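Long-range contacts in defective in germ line development protein 3, isoform a (Caenorhabditis elegans, PDB 3N89), which is probably an RNA-binding regulator of germline development, a Bicaudal-C relative whose four KH domains pack into one globular platform: residues T31-F36 / S262-I267; L64-D69 / Q83-G88; M256-I261 / R319-N324. One frame throughout, in Å; residues are numbered along the deposited sequence.

Contact 1: residues T31-F36 / S262-I267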
loop_
_atom_site.group_PDB
_atom_site.type_symbol
_atom_site.label_atom_id
_atom_site.label_comp_id
_atom_site.label_asym_id
_atom_site.label_seq_id
_atom_site.Cartn_x
_atom_site.Cartn_y
_atom_site.Cartn_z
ATOM N N THR A 31 2.043 11.763 10.753
ATOM C CA THR A 31 2.764 10.740 10.001
ATOM C C THR A 31 1.743 9.769 9.403
ATOM O O THR A 31 0.824 9.324 10.096
ATOM C CB THR A 31 3.708 9.915 10.904
ATOM O OG1 THR A 31 4.793 10.738 11.354
ATOM C CG2 THR A 31 4.267 8.719 10.133
ATOM N N LEU A 32 1.888 9.455 8.121
ATOM C CA LEU A 32 0.991 8.499 7.480
ATOM C C LEU A 32 1.756 7.179 7.320
ATOM O O LEU A 32 2.964 7.172 7.059
ATOM C CB LEU A 32 0.529 9.013 6.111
ATOM C CG LEU A 32 -0.404 8.075 5.330
ATOM C CD1 LEU A 32 -1.652 7.763 6.157
ATOM C CD2 LEU A 32 -0.787 8.721 4.006
ATOM N N ASN A 33 1.054 6.063 7.495
ATOM C CA ASN A 33 1.673 4.745 7.388
ATOM C C ASN A 33 1.006 3.933 6.302
ATOM O O ASN A 33 -0.217 3.828 6.258
ATOM C CB ASN A 33 1.554 3.984 8.708
ATOM C CG ASN A 33 2.128 4.751 9.875
ATOM O OD1 ASN A 33 3.323 5.063 9.900
ATOM N ND2 ASN A 33 1.283 5.063 10.851
ATOM N N MET A 34 1.816 3.356 5.423
ATOM C CA MET A 34 1.287 2.551 4.337
ATOM C C MET A 34 2.199 1.361 4.108
ATOM O O MET A 34 3.336 1.342 4.571
ATOM C CB MET A 34 1.181 3.383 3.055
ATOM C CG MET A 34 0.130 4.484 3.096
ATOM S SD MET A 34 0.342 5.647 1.718
ATOM C CE MET A 34 -0.084 4.575 0.316
ATOM N N GLU A 35 1.684 0.361 3.400
ATOM C CA GLU A 35 2.452 -0.834 3.097
ATOM C C GLU A 35 2.920 -0.800 1.645
ATOM O O GLU A 35 2.125 -0.561 0.731
ATOM C CB GLU A 35 1.600 -2.076 3.357
ATOM C CG GLU A 35 1.821 -2.715 4.725
ATOM C CD GLU A 35 1.492 -1.795 5.890
ATOM O OE1 GLU A 35 1.749 -2.194 7.046
ATOM O OE2 GLU A 35 0.974 -0.679 5.664
ATOM N N PHE A 36 4.216 -1.029 1.450
ATOM C CA PHE A 36 4.835 -1.036 0.126
ATOM C C PHE A 36 5.691 -2.307 -0.002
ATOM O O PHE A 36 6.414 -2.671 0.925
ATOM C CB PHE A 36 5.725 0.208 -0.052
ATOM C CG PHE A 36 4.973 1.460 -0.448
ATOM C CD1 PHE A 36 4.985 1.904 -1.771
ATOM C CD2 PHE A 36 4.260 2.197 0.496
ATOM C CE1 PHE A 36 4.301 3.060 -2.153
ATOM C CE2 PHE A 36 3.568 3.362 0.122
ATOM C CZ PHE A 36 3.592 3.790 -1.206
ATOM N N SER A 262 -2.868 4.038 8.284
ATOM C CA SER A 262 -3.095 4.726 9.549
ATOM C C SER A 262 -2.339 6.033 9.587
ATOM O O SER A 262 -1.315 6.183 8.922
ATOM C CB SER A 262 -2.649 3.860 10.727
ATOM O OG SER A 262 -1.238 3.781 10.780
ATOM N N MET A 263 -2.843 6.976 10.376
ATOM C CA MET A 263 -2.213 8.282 10.498
ATOM C C MET A 263 -2.076 8.652 11.965
ATOM O O MET A 263 -3.061 8.647 12.701
ATOM C CB MET A 263 -3.064 9.318 9.779
ATOM C CG MET A 263 -2.416 10.664 9.649
ATOM S SD MET A 263 -3.468 11.720 8.664
ATOM C CE MET A 263 -4.722 12.134 9.857
ATOM N N CYS A 264 -0.859 8.976 12.387
ATOM C CA CYS A 264 -0.619 9.338 13.776
ATOM C C CYS A 264 -0.380 10.836 13.980
ATOM O O CYS A 264 -0.032 11.565 13.047
ATOM C CB CYS A 264 0.578 8.548 14.318
ATOM S SG CYS A 264 0.437 6.745 14.126
ATOM N N PHE A 265 -0.582 11.279 15.218
ATOM C CA PHE A 265 -0.374 12.671 15.609
ATOM C C PHE A 265 -0.699 12.868 17.082
ATOM O O PHE A 265 -1.385 12.044 17.692
ATOM C CB PHE A 265 -1.235 13.633 14.778
ATOM C CG PHE A 265 -2.715 13.401 14.907
ATOM C CD1 PHE A 265 -3.337 12.371 14.207
ATOM C CD2 PHE A 265 -3.494 14.219 15.717
ATOM C CE1 PHE A 265 -4.717 12.163 14.311
ATOM C CE2 PHE A 265 -4.878 14.018 15.827
ATOM C CZ PHE A 265 -5.485 12.988 15.122
ATOM N N ASN A 266 -0.189 13.960 17.648
ATOM C CA ASN A 266 -0.434 14.294 19.048
ATOM C C ASN A 266 -1.379 15.490 19.099
ATOM O O ASN A 266 -1.461 16.256 18.149
ATOM C CB ASN A 266 0.882 14.646 19.749
ATOM C CG ASN A 266 1.917 13.537 19.643
ATOM O OD1 ASN A 266 1.576 12.358 19.581
ATOM N ND2 ASN A 266 3.191 13.913 19.639
ATOM N N ILE A 267 -2.097 15.663 20.198
ATOM C CA ILE A 267 -3.005 16.793 20.271
ATOM C C ILE A 267 -3.302 17.274 21.688
ATOM O O ILE A 267 -3.781 16.511 22.527
ATOM C CB ILE A 267 -4.330 16.470 19.526
ATOM C CG1 ILE A 267 -5.225 17.706 19.495
ATOM C CG2 ILE A 267 -5.042 15.295 20.177
ATOM C CD1 ILE A 267 -6.232 17.682 18.377
#
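Asn33 and Ser262 lie opposite each other as an antiparallel hydrogen-bonded pair, and both their backbones and their side chains join. Asn33 N donates to Ser262 O over 2.8 Å, whereas the return bond from Ser262 N to Asn33 O is weak. A third link runs between the side chains: Asn33 ND2 gives a hydrogen to Ser262 OG at 2.8 Å, nearly straight at 163°, with the hydroxyl oxygen close to the plane of the amide. Ser262 holds OG between its own N and carbonyl carbon (chi1 72°), a rotamer that places OG beside the asparagine amide. A polar amide and hydroxyl suit this partly exposed face, each giving the other a partner. Cys264 SG borders the same amide, 3.8 Å from Asn33 ND2.

Thr31 joins through its backbone, pairing with Cys264 by Thr31 N to Cys264 O at 3.1 Å and Cys264 N to Thr31 O at 2.9 Å. Its hydroxyl is bonded instead to Thr87 on strand 83-87, and its branched CB fits an extended chain. On the other face the apolar Leu32 and Met263 form a non-hydrogen-bonded pair, Leu32 CD1 lying 4.2 Å from Met263 CB, beneath helices 90-102 and 325-335.

Strand 29-35 of the first KH domain in this chain thus pairs edge to edge with strand 260-268 of the fourth, fusing two KH sheets into one continuous antiparallel sheet.

Contact 2: residues L64-D69 / Q83-G88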
loop_
_atom_site.group_PDB
_atom_site.type_symbol
_atom_site.label_atom_id
_atom_site.label_comp_id
_atom_site.label_asym_id
_atom_site.label_seq_id
_atom_site.Cartn_x
_atom_site.Cartn_y
_atom_site.Cartn_z
ATOM N N LEU A 64 9.050 13.843 4.721
ATOM C CA LEU A 64 10.109 12.897 5.030
ATOM C C LEU A 64 9.454 11.533 4.844
ATOM O O LEU A 64 8.435 11.244 5.467
ATOM C CB LEU A 64 10.591 13.056 6.473
ATOM C CG LEU A 64 11.597 11.989 6.909
ATOM C CD1 LEU A 64 12.898 12.229 6.180
ATOM C CD2 LEU A 64 11.812 12.025 8.415
ATOM N N ILE A 65 10.016 10.723 3.951
ATOM C CA ILE A 65 9.490 9.385 3.675
ATOM C C ILE A 65 10.552 8.381 4.051
ATOM O O ILE A 65 11.712 8.519 3.663
ATOM C CB ILE A 65 9.170 9.188 2.188
ATOM C CG1 ILE A 65 8.116 10.199 1.748
ATOM C CG2 ILE A 65 8.672 7.770 1.948
ATOM C CD1 ILE A 65 7.894 10.214 0.254
ATOM N N GLN A 66 10.163 7.364 4.800
ATOM C CA GLN A 66 11.130 6.367 5.217
ATOM C C GLN A 66 10.752 4.945 4.841
ATOM O O GLN A 66 9.623 4.503 5.050
ATOM C CB GLN A 66 11.371 6.494 6.724
ATOM C CG GLN A 66 12.059 7.812 7.076
ATOM C CD GLN A 66 12.357 7.991 8.561
ATOM O OE1 GLN A 66 13.006 8.961 8.953
ATOM N NE2 GLN A 66 11.883 7.063 9.390
ATOM N N LEU A 67 11.713 4.254 4.243
ATOM C CA LEU A 67 11.549 2.873 3.827
ATOM C C LEU A 67 12.230 2.047 4.902
ATOM O O LEU A 67 13.356 2.341 5.289
ATOM C CB LEU A 67 12.213 2.644 2.461
ATOM C CG LEU A 67 11.392 2.998 1.213
ATOM C CD1 LEU A 67 10.797 4.386 1.345
ATOM C CD2 LEU A 67 12.267 2.901 -0.040
ATOM N N PRO A 68 11.553 1.007 5.407
ATOM C CA PRO A 68 12.136 0.161 6.452
ATOM C C PRO A 68 13.271 -0.729 5.966
ATOM O O PRO A 68 13.427 -0.969 4.766
ATOM C CB PRO A 68 10.938 -0.645 6.942
ATOM C CG PRO A 68 10.152 -0.838 5.694
ATOM C CD PRO A 68 10.196 0.545 5.060
ATOM N N ASP A 69 14.065 -1.198 6.922
ATOM C CA ASP A 69 15.193 -2.084 6.672
ATOM C C ASP A 69 15.381 -2.821 7.981
ATOM O O ASP A 69 16.426 -2.723 8.627
ATOM C CB ASP A 69 16.464 -1.295 6.352
ATOM C CG ASP A 69 17.639 -2.201 6.000
ATOM O OD1 ASP A 69 18.000 -3.074 6.818
ATOM O OD2 ASP A 69 18.200 -2.044 4.898
ATOM N N GLN A 83 6.364 -1.496 6.049
ATOM C CA GLN A 83 5.659 -0.257 6.317
ATOM C C GLN A 83 6.514 0.971 6.088
ATOM O O GLN A 83 7.613 1.100 6.638
ATOM C CB GLN A 83 5.137 -0.250 7.746
ATOM C CG GLN A 83 3.769 0.394 7.905
ATOM C CD GLN A 83 3.182 0.146 9.277
ATOM O OE1 GLN A 83 3.473 0.865 10.234
ATOM N NE2 GLN A 83 2.364 -0.893 9.385
ATOM N N VAL A 84 5.995 1.867 5.257
ATOM C CA VAL A 84 6.662 3.114 4.935
ATOM C C VAL A 84 5.902 4.262 5.580
ATOM O O VAL A 84 4.674 4.307 5.535
ATOM C CB VAL A 84 6.720 3.329 3.418
ATOM C CG1 VAL A 84 6.660 4.819 3.089
ATOM C CG2 VAL A 84 8.005 2.723 2.875
ATOM N N THR A 85 6.633 5.195 6.178
ATOM C CA THR A 85 5.992 6.328 6.827
ATOM C C THR A 85 6.279 7.635 6.102
ATOM O O THR A 85 7.374 7.856 5.587
ATOM C CB THR A 85 6.461 6.471 8.275
ATOM O OG1 THR A 85 7.857 6.768 8.289
ATOM C CG2 THR A 85 6.236 5.179 9.038
ATOM N N ILE A 86 5.272 8.496 6.066
ATOM C CA ILE A 86 5.380 9.795 5.425
ATOM C C ILE A 86 5.051 10.774 6.539
ATOM O O ILE A 86 3.996 10.670 7.153
ATOM C CB ILE A 86 4.358 9.909 4.258
ATOM C CG1 ILE A 86 4.527 8.699 3.320
ATOM C CG2 ILE A 86 4.568 11.222 3.486
ATOM C CD1 ILE A 86 3.620 8.704 2.109
ATOM N N THR A 87 5.961 11.702 6.817
ATOM C CA THR A 87 5.768 12.671 7.895
ATOM C C THR A 87 5.854 14.119 7.438
ATOM O O THR A 87 6.751 14.491 6.682
ATOM C CB THR A 87 6.829 12.480 9.002
ATOM O OG1 THR A 87 6.771 11.133 9.494
ATOM C CG2 THR A 87 6.591 13.467 10.150
ATOM N N GLY A 88 4.931 14.941 7.917
ATOM C CA GLY A 88 4.948 16.343 7.557
ATOM C C GLY A 88 3.592 16.984 7.748
ATOM O O GLY A 88 2.725 16.416 8.403
#
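Ile65 and Ile86 lie side by side and point the same way, as a non-hydrogen-bonded pair on the buried face of the sheet. They touch where Ile65 CG1 rests 4.1 Å from Ile86 CG2. The other branch of Ile65 serves a different neighbour: CG2, anti to the backbone N, reaches diagonally to Val84, whose CG1 is 3.7 Å away, and these two side chains cross obliquely. One beta-branched residue therefore fills the groove between two others, with one branch for each. An alanine in place of Ile65 would probably leave a gap beside Ile86 and Val84, since both branches that fill the groove between them would be gone.

Val84 is itself a two-sided bump, both methyls lying near Gln66 O. While CG1 meets Ile65, CG2 turns to the hollow formed where the 64-69 segment leaves the strand, and packs against Leu67 CD1 at 3.6 Å and Pro68 CD at 3.8 Å. Leucine provides a flexible tip running alongside the valine; the proline ring stands at about a right angle to it, lies on Gln83 O through CD and CG and, having no N-H to offer, suits a place where the strand pairing stops.

The opposite face is more open, and polar residues suit it: Gln66 CB meets Thr85 OG1 at 3.9 Å. Between the faces, Gln66 N bonds to Thr85 O at 2.9 Å and Thr87 N to Leu64 O at 2.9 Å, setting the register.

Ile65 is covered by helix 54-61 and by Met100 of helix 90-102; Met100 also touches Val84, and Val93 and Ala96 of that helix touch Ile86. Strand 64-66 forms one border of the sheet, and strand 83-87 passes on to strand 29-35.

Contact 3: residues M256-I261 / R319-N324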
loop_
_atom_site.group_PDB
_atom_site.type_symbol
_atom_site.label_atom_id
_atom_site.label_comp_id
_atom_site.label_asym_id
_atom_site.label_seq_id
_atom_site.Cartn_x
_atom_site.Cartn_y
_atom_site.Cartn_z
ATOM N N MET A 256 -4.533 -4.406 -3.217
ATOM C CA MET A 256 -3.979 -3.207 -2.589
ATOM C C MET A 256 -5.024 -2.318 -1.908
ATOM O O MET A 256 -4.691 -1.561 -1.005
ATOM C CB MET A 256 -3.192 -2.364 -3.602
ATOM C CG MET A 256 -1.918 -3.016 -4.124
ATOM S SD MET A 256 -0.665 -1.808 -4.670
ATOM C CE MET A 256 -1.677 -0.694 -5.699
ATOM N N ASP A 257 -6.279 -2.378 -2.348
ATOM C CA ASP A 257 -7.312 -1.568 -1.710
ATOM C C ASP A 257 -7.533 -2.083 -0.282
ATOM O O ASP A 257 -8.096 -1.379 0.556
ATOM C CB ASP A 257 -8.645 -1.656 -2.466
ATOM C CG ASP A 257 -8.699 -0.778 -3.708
ATOM O OD1 ASP A 257 -8.011 0.266 -3.766
ATOM O OD2 ASP A 257 -9.473 -1.136 -4.625
ATOM N N LEU A 258 -7.096 -3.315 -0.016
ATOM C CA LEU A 258 -7.272 -3.936 1.298
ATOM C C LEU A 258 -6.156 -3.648 2.295
ATOM O O LEU A 258 -6.332 -3.835 3.499
ATOM C CB LEU A 258 -7.431 -5.455 1.154
ATOM C CG LEU A 258 -8.703 -5.985 0.481
ATOM C CD1 LEU A 258 -8.713 -7.513 0.513
ATOM C CD2 LEU A 258 -9.919 -5.446 1.200
ATOM N N LEU A 259 -5.006 -3.218 1.789
ATOM C CA LEU A 259 -3.858 -2.898 2.630
ATOM C C LEU A 259 -4.256 -1.903 3.707
ATOM O O LEU A 259 -4.926 -0.914 3.419
ATOM C CB LEU A 259 -2.733 -2.295 1.783
ATOM C CG LEU A 259 -1.896 -3.262 0.957
ATOM C CD1 LEU A 259 -0.973 -2.475 0.062
ATOM C CD2 LEU A 259 -1.100 -4.181 1.888
ATOM N N PRO A 260 -3.847 -2.146 4.961
ATOM C CA PRO A 260 -4.182 -1.240 6.061
ATOM C C PRO A 260 -3.453 0.091 5.934
ATOM O O PRO A 260 -2.407 0.176 5.294
ATOM C CB PRO A 260 -3.748 -2.026 7.297
ATOM C CG PRO A 260 -2.561 -2.780 6.805
ATOM C CD PRO A 260 -3.043 -3.284 5.451
ATOM N N ILE A 261 -4.009 1.122 6.561
ATOM C CA ILE A 261 -3.434 2.458 6.513
ATOM C C ILE A 261 -3.734 3.130 7.849
ATOM O O ILE A 261 -4.743 2.824 8.483
ATOM C CB ILE A 261 -4.080 3.274 5.354
ATOM C CG1 ILE A 261 -3.207 4.469 4.983
ATOM C CG2 ILE A 261 -5.477 3.767 5.763
ATOM C CD1 ILE A 261 -3.607 5.088 3.660
ATOM N N ARG A 319 -7.043 4.493 12.051
ATOM C CA ARG A 319 -6.786 3.356 11.178
ATOM C C ARG A 319 -7.973 3.075 10.263
ATOM O O ARG A 319 -9.061 3.633 10.439
ATOM C CB ARG A 319 -6.469 2.093 11.989
ATOM C CG ARG A 319 -5.329 2.210 12.996
ATOM C CD ARG A 319 -5.851 2.604 14.365
ATOM N NE ARG A 319 -4.796 2.566 15.370
ATOM C CZ ARG A 319 -4.171 1.457 15.752
ATOM N NH1 ARG A 319 -4.495 0.291 15.211
ATOM N NH2 ARG A 319 -3.215 1.513 16.668
ATOM N N SER A 320 -7.746 2.202 9.289
ATOM C CA SER A 320 -8.753 1.810 8.316
ATOM C C SER A 320 -7.997 1.196 7.148
ATOM O O SER A 320 -6.766 1.200 7.142
ATOM C CB SER A 320 -9.529 3.032 7.832
ATOM O OG SER A 320 -10.711 2.654 7.144
ATOM N N LYS A 321 -8.717 0.659 6.167
ATOM C CA LYS A 321 -8.060 0.084 4.996
ATOM C C LYS A 321 -7.889 1.192 3.960
ATOM O O LYS A 321 -8.749 2.066 3.846
ATOM C CB LYS A 321 -8.877 -1.078 4.428
ATOM C CG LYS A 321 -8.880 -2.309 5.346
ATOM C CD LYS A 321 -9.671 -3.463 4.763
ATOM C CE LYS A 321 -9.529 -4.711 5.632
ATOM N NZ LYS A 321 -8.086 -5.107 5.809
ATOM N N GLU A 322 -6.772 1.164 3.233
ATOM C CA GLU A 322 -6.458 2.179 2.229
ATOM C C GLU A 322 -7.632 2.715 1.429
ATOM O O GLU A 322 -7.911 3.913 1.457
ATOM C CB GLU A 322 -5.395 1.667 1.246
ATOM C CG GLU A 322 -4.112 2.510 1.254
ATOM C CD GLU A 322 -3.316 2.398 -0.027
ATOM O OE1 GLU A 322 -3.020 1.265 -0.462
ATOM O OE2 GLU A 322 -2.981 3.452 -0.600
ATOM N N PHE A 323 -8.317 1.825 0.717
ATOM C CA PHE A 323 -9.443 2.216 -0.126
ATOM C C PHE A 323 -10.417 3.152 0.572
ATOM O O PHE A 323 -11.063 3.975 -0.069
ATOM C CB PHE A 323 -10.189 0.969 -0.625
ATOM C CG PHE A 323 -11.215 0.447 0.335
ATOM C CD1 PHE A 323 -12.529 0.893 0.276
ATOM C CD2 PHE A 323 -10.867 -0.485 1.306
ATOM C CE1 PHE A 323 -13.484 0.414 1.172
ATOM C CE2 PHE A 323 -11.815 -0.965 2.203
ATOM C CZ PHE A 323 -13.124 -0.514 2.133
ATOM N N ASN A 324 -10.502 3.029 1.890
ATOM C CA ASN A 324 -11.417 3.831 2.690
ATOM C C ASN A 324 -10.755 5.105 3.227
ATOM O O ASN A 324 -11.276 5.758 4.138
ATOM C CB ASN A 324 -11.943 2.961 3.835
ATOM C CG ASN A 324 -13.219 3.490 4.439
ATOM O OD1 ASN A 324 -13.960 4.238 3.805
ATOM N ND2 ASN A 324 -13.498 3.084 5.667
#
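Ile261 and Ser320 open the backbone bonding: as an antiparallel hydrogen-bonded pair they join by Ile261 N to Ser320 O at 2.8 Å, the return bond being weak. Pro260 faces Lys321 in a non-hydrogen-bonded pair, a place that asks no N-H of it; further on, Glu322 N bonds to Leu259 O at 2.8 Å and 173°, and Phe323 N to Asp257 O at 3.2 Å. Carbonyls around the C-terminal end of helix 245-257 and in the link to the strand thus receive N-H groups from the 3-10 segment 322-323.

One polar side chain joins them. Lys321 runs alongside Leu258 and bends at its last torsion (chi4 -57°), which brings NZ to 3.2 Å from Leu258 O; Gln199 O is a second acceptor. A long chain ending in an ammonium group can reach two carbonyls. The carboxylate of Glu322 is held elsewhere, by a salt bridge to Arg101 and a hydrogen bond to Tyr350.

The remaining contacts are van der Waals packing. Beta-branched and apolar, Ile261 suits its extended backbone: CG2 packs on Ser320 O, and CD1 meets Glu322 CG at 3.6 Å, the side chains crossing at about a right angle. Phe323 brings CB to 3.6 Å from Asp257 CB. Separately, Asp257 O lies at the Phe323 ring edge.

Here an antiparallel pair in the KH sheet gives way to turns: strand 260-268 begins just after helix 245-257, probably near the junction of the third and fourth KH domains, and strand 311-321 ends just before helix 325-335, the strand-to-helix passage that closes a KH fold.

All three contacts lie in one seven-stranded antiparallel sheet. Contact 2 is the outer pairing of the first KH domain and is nested along the chain inside the loop closed by contact 1; their centres are about 9 Å apart, and strands 83-87 and 29-35 run side by side, with the backbones of Leu32 and Ile86 hydrogen-bonded. Contact 1 carries the sheet into the fourth domain, and contact 3, centred about 12 Å from it, continues along strand 260-268. Met34 and Glu35 reach over to Glu322 and Leu259 there. Contacts 2 and 3, their centres about 17 Å apart, do not touch, so contact 1 bridges them. No bound RNA marks a site.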